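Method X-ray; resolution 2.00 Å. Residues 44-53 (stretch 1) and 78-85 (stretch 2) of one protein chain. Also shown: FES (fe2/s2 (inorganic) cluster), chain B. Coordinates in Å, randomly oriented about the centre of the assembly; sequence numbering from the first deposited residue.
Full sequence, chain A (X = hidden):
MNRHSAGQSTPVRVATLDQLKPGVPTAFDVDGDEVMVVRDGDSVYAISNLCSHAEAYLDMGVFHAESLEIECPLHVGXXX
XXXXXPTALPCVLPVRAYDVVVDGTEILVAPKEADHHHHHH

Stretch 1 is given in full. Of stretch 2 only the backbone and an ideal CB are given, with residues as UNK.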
ATOM      1  N   VAL A  44      -7.216   5.108  -4.390  1.00 15.38           N
ATOM      2  CA  VAL A  44      -5.878   5.009  -3.802  1.00 14.66           C
ATOM      3  C   VAL A  44      -6.005   4.072  -2.605  1.00 13.79           C
ATOM      4  O   VAL A  44      -6.970   4.192  -1.809  1.00 12.31           O
ATOM      5  CB  VAL A  44      -5.367   6.387  -3.320  1.00 14.93           C
ATOM      6  CG1 VAL A  44      -3.949   6.285  -2.745  1.00 15.14           C
ATOM      7  CG2 VAL A  44      -5.409   7.392  -4.468  1.00 16.01           C
ATOM      8  N   TYR A  45      -5.040   3.160  -2.487  1.00 12.25           N
ATOM      9  CA  TYR A  45      -5.001   2.192  -1.387  1.00 12.59           C
ATOM     10  C   TYR A  45      -3.690   2.324  -0.653  1.00 11.46           C
ATOM     11  O   TYR A  45      -2.679   2.693  -1.252  1.00 11.91           O
ATOM     12  CB  TYR A  45      -5.112   0.765  -1.945  1.00 12.73           C
ATOM     13  CG  TYR A  45      -6.342   0.606  -2.776  1.00 15.32           C
ATOM     14  CD1 TYR A  45      -7.578   0.487  -2.174  1.00 14.60           C
ATOM     15  CD2 TYR A  45      -6.278   0.620  -4.166  1.00 17.66           C
ATOM     16  CE1 TYR A  45      -8.729   0.371  -2.918  1.00 18.72           C
ATOM     17  CE2 TYR A  45      -7.454   0.485  -4.935  1.00 20.16           C
ATOM     18  CZ  TYR A  45      -8.661   0.350  -4.285  1.00 17.94           C
ATOM     19  OH  TYR A  45      -9.828   0.217  -4.993  1.00 21.56           O
ATOM     20  N   ALA A  46      -3.696   2.012   0.639  1.00 11.21           N
ATOM     21  CA  ALA A  46      -2.482   2.162   1.453  1.00 10.64           C
ATOM     22  C   ALA A  46      -2.423   1.041   2.473  1.00 11.23           C
ATOM     23  O   ALA A  46      -3.405   0.796   3.181  1.00 10.72           O
ATOM     24  CB  ALA A  46      -2.492   3.517   2.160  1.00 10.28           C
ATOM     25  N   ILE A  47      -1.278   0.354   2.545  1.00 10.65           N
ATOM     26  CA  ILE A  47      -1.069  -0.685   3.566  1.00 10.42           C
ATOM     27  C   ILE A  47       0.360  -0.567   4.047  1.00 10.62           C
ATOM     28  O   ILE A  47       1.163   0.118   3.420  1.00 10.23           O
ATOM     29  CB  ILE A  47      -1.384  -2.152   3.064  1.00  9.88           C
ATOM     30  CG1 ILE A  47      -0.518  -2.540   1.841  1.00 12.40           C
ATOM     31  CG2 ILE A  47      -2.873  -2.271   2.736  1.00  8.83           C
ATOM     32  CD1 ILE A  47      -0.485  -4.085   1.549  1.00 11.60           C
ATOM     33  N   SER A  48       0.672  -1.214   5.163  1.00 11.36           N
ATOM     34  CA  SER A  48       2.066  -1.271   5.614  1.00 11.94           C
ATOM     35  C   SER A  48       2.957  -1.789   4.491  1.00 12.35           C
ATOM     36  O   SER A  48       2.598  -2.737   3.782  1.00 11.72           O
ATOM     37  CB  SER A  48       2.222  -2.186   6.812  1.00 12.03           C
ATOM     38  OG  SER A  48       3.617  -2.354   7.058  1.00 12.94           O
ATOM     39  N   ASN A  49       4.121  -1.168   4.336  1.00 11.80           N
ATOM     40  CA  ASN A  49       5.051  -1.569   3.293  1.00 12.55           C
ATOM     41  C   ASN A  49       5.867  -2.800   3.675  1.00 13.04           C
ATOM     42  O   ASN A  49       6.575  -3.339   2.845  1.00 13.75           O
ATOM     43  CB  ASN A  49       6.015  -0.425   2.945  1.00 13.29           C
ATOM     44  CG  ASN A  49       6.687  -0.624   1.588  1.00 13.35           C
ATOM     45  OD1 ASN A  49       6.059  -1.092   0.649  1.00 14.75           O
ATOM     46  ND2 ASN A  49       7.961  -0.265   1.490  1.00 12.72           N
ATOM     47  N   LEU A  50       5.799  -3.204   4.937  1.00 12.70           N
ATOM     48  CA  LEU A  50       6.585  -4.345   5.400  1.00 13.70           C
ATOM     49  C   LEU A  50       5.783  -5.607   5.327  1.00 11.99           C
ATOM     50  O   LEU A  50       4.740  -5.710   5.969  1.00 12.18           O
ATOM     51  CB  LEU A  50       7.035  -4.165   6.848  1.00 13.83           C
ATOM     52  CG  LEU A  50       8.454  -3.700   7.085  1.00 18.61           C
ATOM     53  CD1 LEU A  50       9.468  -4.795   6.621  1.00 19.99           C
ATOM     54  CD2 LEU A  50       8.661  -2.346   6.406  1.00 22.79           C
ATOM     55  N   CYS A  51       6.295  -6.586   4.588  1.00 11.19           N
ATOM     56  CA  CYS A  51       5.622  -7.883   4.480  1.00  9.92           C
ATOM     57  C   CYS A  51       5.534  -8.522   5.875  1.00 10.12           C
ATOM     58  O   CYS A  51       6.474  -8.396   6.670  1.00  9.60           O
ATOM     59  CB  CYS A  51       6.408  -8.795   3.521  1.00  9.66           C
ATOM     60  SG  CYS A  51       5.617 -10.379   3.231  1.00 10.32           S
ATOM     61  N   SER A  52       4.424  -9.198   6.183  1.00  9.22           N
ATOM     62  CA  SER A  52       4.305  -9.858   7.483  1.00 11.66           C
ATOM     63  C   SER A  52       5.044 -11.201   7.556  1.00 11.81           C
ATOM     64  O   SER A  52       5.229 -11.759   8.654  1.00 12.78           O
ATOM     65  CB  SER A  52       2.837 -10.109   7.822  1.00 10.84           C
ATOM     66  OG  SER A  52       2.312 -11.046   6.921  1.00 11.76           O
ATOM     67  N   HIS A  53       5.491 -11.714   6.419  1.00 11.62           N
ATOM     68  CA  HIS A  53       6.095 -13.032   6.426  1.00 12.56           C
ATOM     69  C   HIS A  53       7.561 -12.972   6.905  1.00 13.69           C
ATOM     70  O   HIS A  53       7.983 -13.762   7.750  1.00 14.37           O
ATOM     71  CB  HIS A  53       5.965 -13.722   5.051  1.00 11.77           C
ATOM     72  CG  HIS A  53       6.779 -14.971   4.946  1.00 15.25           C
ATOM     73  ND1 HIS A  53       7.867 -15.080   4.110  1.00 14.63           N
ATOM     74  CD2 HIS A  53       6.713 -16.134   5.633  1.00 16.82           C
ATOM     75  CE1 HIS A  53       8.416 -16.275   4.262  1.00 18.01           C
ATOM     76  NE2 HIS A  53       7.740 -16.928   5.191  1.00 19.04           N
ATOM     77  N   UNK A  78       1.162 -12.722  -1.212  1.00 12.32           N
ATOM     78  CA  UNK A  78       0.340 -11.587  -1.664  1.00 13.06           C
ATOM     79  C   UNK A  78      -0.561 -11.035  -0.575  1.00 12.42           C
ATOM     80  O   UNK A  78      -0.940 -11.768   0.339  1.00 12.10           O
ATOM     81  CB  UNK A  78      -0.518 -12.006  -2.859  1.00 13.06           C
ATOM     82  N   UNK A  79      -0.873  -9.739  -0.682  1.00 11.66           N
ATOM     83  CA  UNK A  79      -1.876  -9.080   0.175  1.00 11.08           C
ATOM     84  C   UNK A  79      -2.917  -8.363  -0.665  1.00 10.81           C
ATOM     85  O   UNK A  79      -2.614  -7.847  -1.755  1.00 10.41           O
ATOM     86  CB  UNK A  79      -1.207  -8.089   1.129  1.00 11.08           C
ATOM     87  N   UNK A  80      -4.129  -8.305  -0.133  1.00  9.92           N
ATOM     88  CA  UNK A  80      -5.171  -7.455  -0.676  1.00 10.66           C
ATOM     89  C   UNK A  80      -4.835  -6.001  -0.244  1.00 10.69           C
ATOM     90  O   UNK A  80      -4.770  -5.709   0.947  1.00 10.99           O
ATOM     91  CB  UNK A  80      -6.554  -7.894  -0.191  1.00 10.66           C
ATOM     92  N   UNK A  81      -4.630  -5.104  -1.209  1.00 10.07           N
ATOM     93  CA  UNK A  81      -4.320  -3.695  -0.893  1.00  9.62           C
ATOM     94  C   UNK A  81      -5.463  -2.909  -0.275  1.00 10.05           C
ATOM     95  O   UNK A  81      -5.229  -1.841   0.301  1.00  9.21           O
ATOM     96  CB  UNK A  81      -3.875  -2.975  -2.168  1.00  9.62           C
ATOM     97  N   UNK A  82      -6.692  -3.432  -0.399  1.00 10.03           N
ATOM     98  CA  UNK A  82      -7.879  -2.806   0.189  1.00 10.66           C
ATOM     99  C   UNK A  82      -7.956  -2.993   1.703  1.00 11.38           C
ATOM    100  O   UNK A  82      -8.502  -2.129   2.431  1.00 12.46           O
ATOM    101  CB  UNK A  82      -9.142  -3.376  -0.460  1.00 10.66           C
ATOM    102  N   UNK A  83      -7.391  -4.097   2.200  1.00 10.22           N
ATOM    103  CA  UNK A  83      -7.636  -4.515   3.587  1.00  9.86           C
ATOM    104  C   UNK A  83      -6.404  -4.927   4.363  1.00  9.23           C
ATOM    105  O   UNK A  83      -6.459  -5.034   5.623  1.00  8.54           O
ATOM    106  CB  UNK A  83      -8.625  -5.683   3.597  1.00  9.86           C
ATOM    107  N   UNK A  84      -5.320  -5.211   3.639  1.00  9.39           N
ATOM    108  CA  UNK A  84      -4.107  -5.781   4.249  1.00  9.86           C
ATOM    109  C   UNK A  84      -4.189  -7.295   4.449  1.00 10.50           C
ATOM    110  O   UNK A  84      -3.302  -7.887   5.053  1.00 10.45           O
ATOM    111  CB  UNK A  84      -3.843  -5.109   5.598  1.00  9.86           C
ATOM    112  N   UNK A  85      -5.269  -7.925   3.977  1.00 10.52           N
ATOM    113  CA  UNK A  85      -5.453  -9.350   4.197  1.00 10.67           C
ATOM    114  C   UNK A  85      -4.450 -10.137   3.378  1.00 10.67           C
ATOM    115  O   UNK A  85      -4.167  -9.765   2.241  1.00 11.61           O
ATOM    116  CB  UNK A  85      -6.881  -9.775   3.848  1.00 10.67           C
TER
HETATM  117 FE1  FES B 201       7.163 -11.399   1.848  1.00 10.36          FE
HETATM  118 FE2  FES B 201       8.334 -13.798   2.486  1.00 12.85          FE
HETATM  119  S1  FES B 201       6.480 -13.478   1.232  1.00 13.61           S
HETATM  120  S2  FES B 201       8.968 -11.745   3.006  1.00 10.42           S

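Position 78 lies in a short strand, and its CA-to-CB bond points away from stretch 1, with nothing of that stretch within 5.5 Å of the ideal CB. Almost any side chain would serve, a long polar one included. It is Arg78, whose extended chain makes no contact with stretch 1.

Position 79 is different. Its CA-to-CB bond points toward stretch 1, and the ideal CB stands 4.1 Å from Ile47 CD1. Beyond it lies the cysteine that ligates FE1 of the cluster, with a serine beside it. Leucine, methionine or an aromatic residue could fill this space; a flat ring reaches furthest. The residue is Phe79. Its CB packs on Ile47 CD1 at 4.1 Å, while the ring edge meets Cys51 SG, 3.7 Å from Phe79 CE1, and Ser52 OG, 3.4 Å from Phe79 CZ. The sulfur sits almost in the ring plane, where the weakly positive ring hydrogens can face its electron density.

At position 80 the bond runs sideways, and stretch 1 offers the CB nothing. The backbone turns just afterwards, with the 84 amide bonded to the 80 carbonyl, so a short acceptor such as aspartate, asparagine or serine would suit. Asp80 accepts from the backbone N of 82 through OD1 (3.1 Å from OD1 to that N), tying down the turn.

Position 81 has its ideal CB 3.9 Å from Tyr45 CB and 5.1 Å from Ile47 CG2, so a compact apolar residue such as valine, isoleucine or leucine fits. Val81 places CG2 3.8 Å from Tyr45 CG. Its carbonyl O accepts a hydrogen bond from water 1 at 2.8 Å; the same water accepts from Ala46 N at 3.2 Å, bridging stretches that share no direct hydrogen bond.

At position 82 the sideways CB lies 4.5 Å from Tyr45 CE1, inviting a chain with a long aliphatic portion: lysine, arginine, glutamine or methionine. Arg82 lays CG 3.6 Å from Tyr45 CE1, and its NE forms a salt bridge with Asp80 OD1 at 2.9 Å.

Position 83 points away, leaving the choice wide, though a small hydroxyl could brace the turn. Thr83 does so: Thr83 OG1 donates to Asp80 OD2 at 2.6 Å and accepts a hydrogen bond from the backbone N of 85.

Position 84 has a phi of 82°, which favours glycine, and an ideal CB would sit 4.1 Å from Ile47 CG2. Gly84 brings its N within 3.9 Å of Ile47 CG2.

Position 85 is out of reach, so many residues would do; Ala85 returns its carbonyl O to Asp80 N at 2.8 Å.

Stretch 2 (78-85) RFDVRTGA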
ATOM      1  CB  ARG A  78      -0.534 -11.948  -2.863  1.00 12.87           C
ATOM      2  CG  ARG A  78       0.244 -12.330  -4.136  1.00 13.99           C
ATOM      3  CD  ARG A  78      -0.677 -12.465  -5.355  1.00 15.30           C
ATOM      4  NE  ARG A  78       0.056 -12.990  -6.516  1.00 16.00           N
ATOM      5  CZ  ARG A  78      -0.425 -13.058  -7.760  1.00 18.97           C
ATOM      6  NH1 ARG A  78      -1.659 -12.643  -8.042  1.00 16.45           N
ATOM      7  NH2 ARG A  78       0.337 -13.554  -8.726  1.00 17.16           N
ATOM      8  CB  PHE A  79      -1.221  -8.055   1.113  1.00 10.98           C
ATOM      9  CG  PHE A  79      -0.204  -8.669   2.056  1.00 12.51           C
ATOM     10  CD1 PHE A  79       1.144  -8.739   1.693  1.00 10.34           C
ATOM     11  CD2 PHE A  79      -0.587  -9.106   3.335  1.00 11.74           C
ATOM     12  CE1 PHE A  79       2.109  -9.296   2.564  1.00 10.05           C
ATOM     13  CE2 PHE A  79       0.361  -9.654   4.202  1.00 10.40           C
ATOM     14  CZ  PHE A  79       1.716  -9.734   3.812  1.00 11.23           C
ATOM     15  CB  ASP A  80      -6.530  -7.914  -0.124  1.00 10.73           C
ATOM     16  CG  ASP A  80      -7.656  -6.923  -0.429  1.00 14.87           C
ATOM     17  OD1 ASP A  80      -7.575  -6.203  -1.474  1.00 12.89           O
ATOM     18  OD2 ASP A  80      -8.614  -6.861   0.392  1.00 15.11           O
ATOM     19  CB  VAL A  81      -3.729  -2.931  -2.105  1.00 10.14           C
ATOM     20  CG1 VAL A  81      -2.415  -3.595  -2.552  1.00 10.41           C
ATOM     21  CG2 VAL A  81      -4.728  -2.846  -3.275  1.00  8.43           C
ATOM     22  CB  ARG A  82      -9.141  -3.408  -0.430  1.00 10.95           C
ATOM     23  CG  ARG A  82      -9.336  -3.046  -1.899  1.00 12.91           C
ATOM     24  CD  ARG A  82     -10.430  -3.892  -2.519  1.00 14.42           C
ATOM     25  NE  ARG A  82      -9.993  -5.279  -2.685  1.00 16.35           N
ATOM     26  CZ  ARG A  82     -10.699  -6.208  -3.314  1.00 17.69           C
ATOM     27  NH1 ARG A  82     -11.863  -5.895  -3.856  1.00 18.01           N
ATOM     28  NH2 ARG A  82     -10.244  -7.449  -3.397  1.00 18.01           N
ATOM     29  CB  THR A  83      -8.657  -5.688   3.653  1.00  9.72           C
ATOM     30  OG1 THR A  83      -8.099  -6.818   2.963  1.00 12.58           O
ATOM     31  CG2 THR A  83     -10.028  -5.283   3.015  1.00 11.01           C
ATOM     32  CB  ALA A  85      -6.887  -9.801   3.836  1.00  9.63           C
TER
HETATM   33  O   HOH W   1      -6.172   0.328   1.751  1.00 35.09           O
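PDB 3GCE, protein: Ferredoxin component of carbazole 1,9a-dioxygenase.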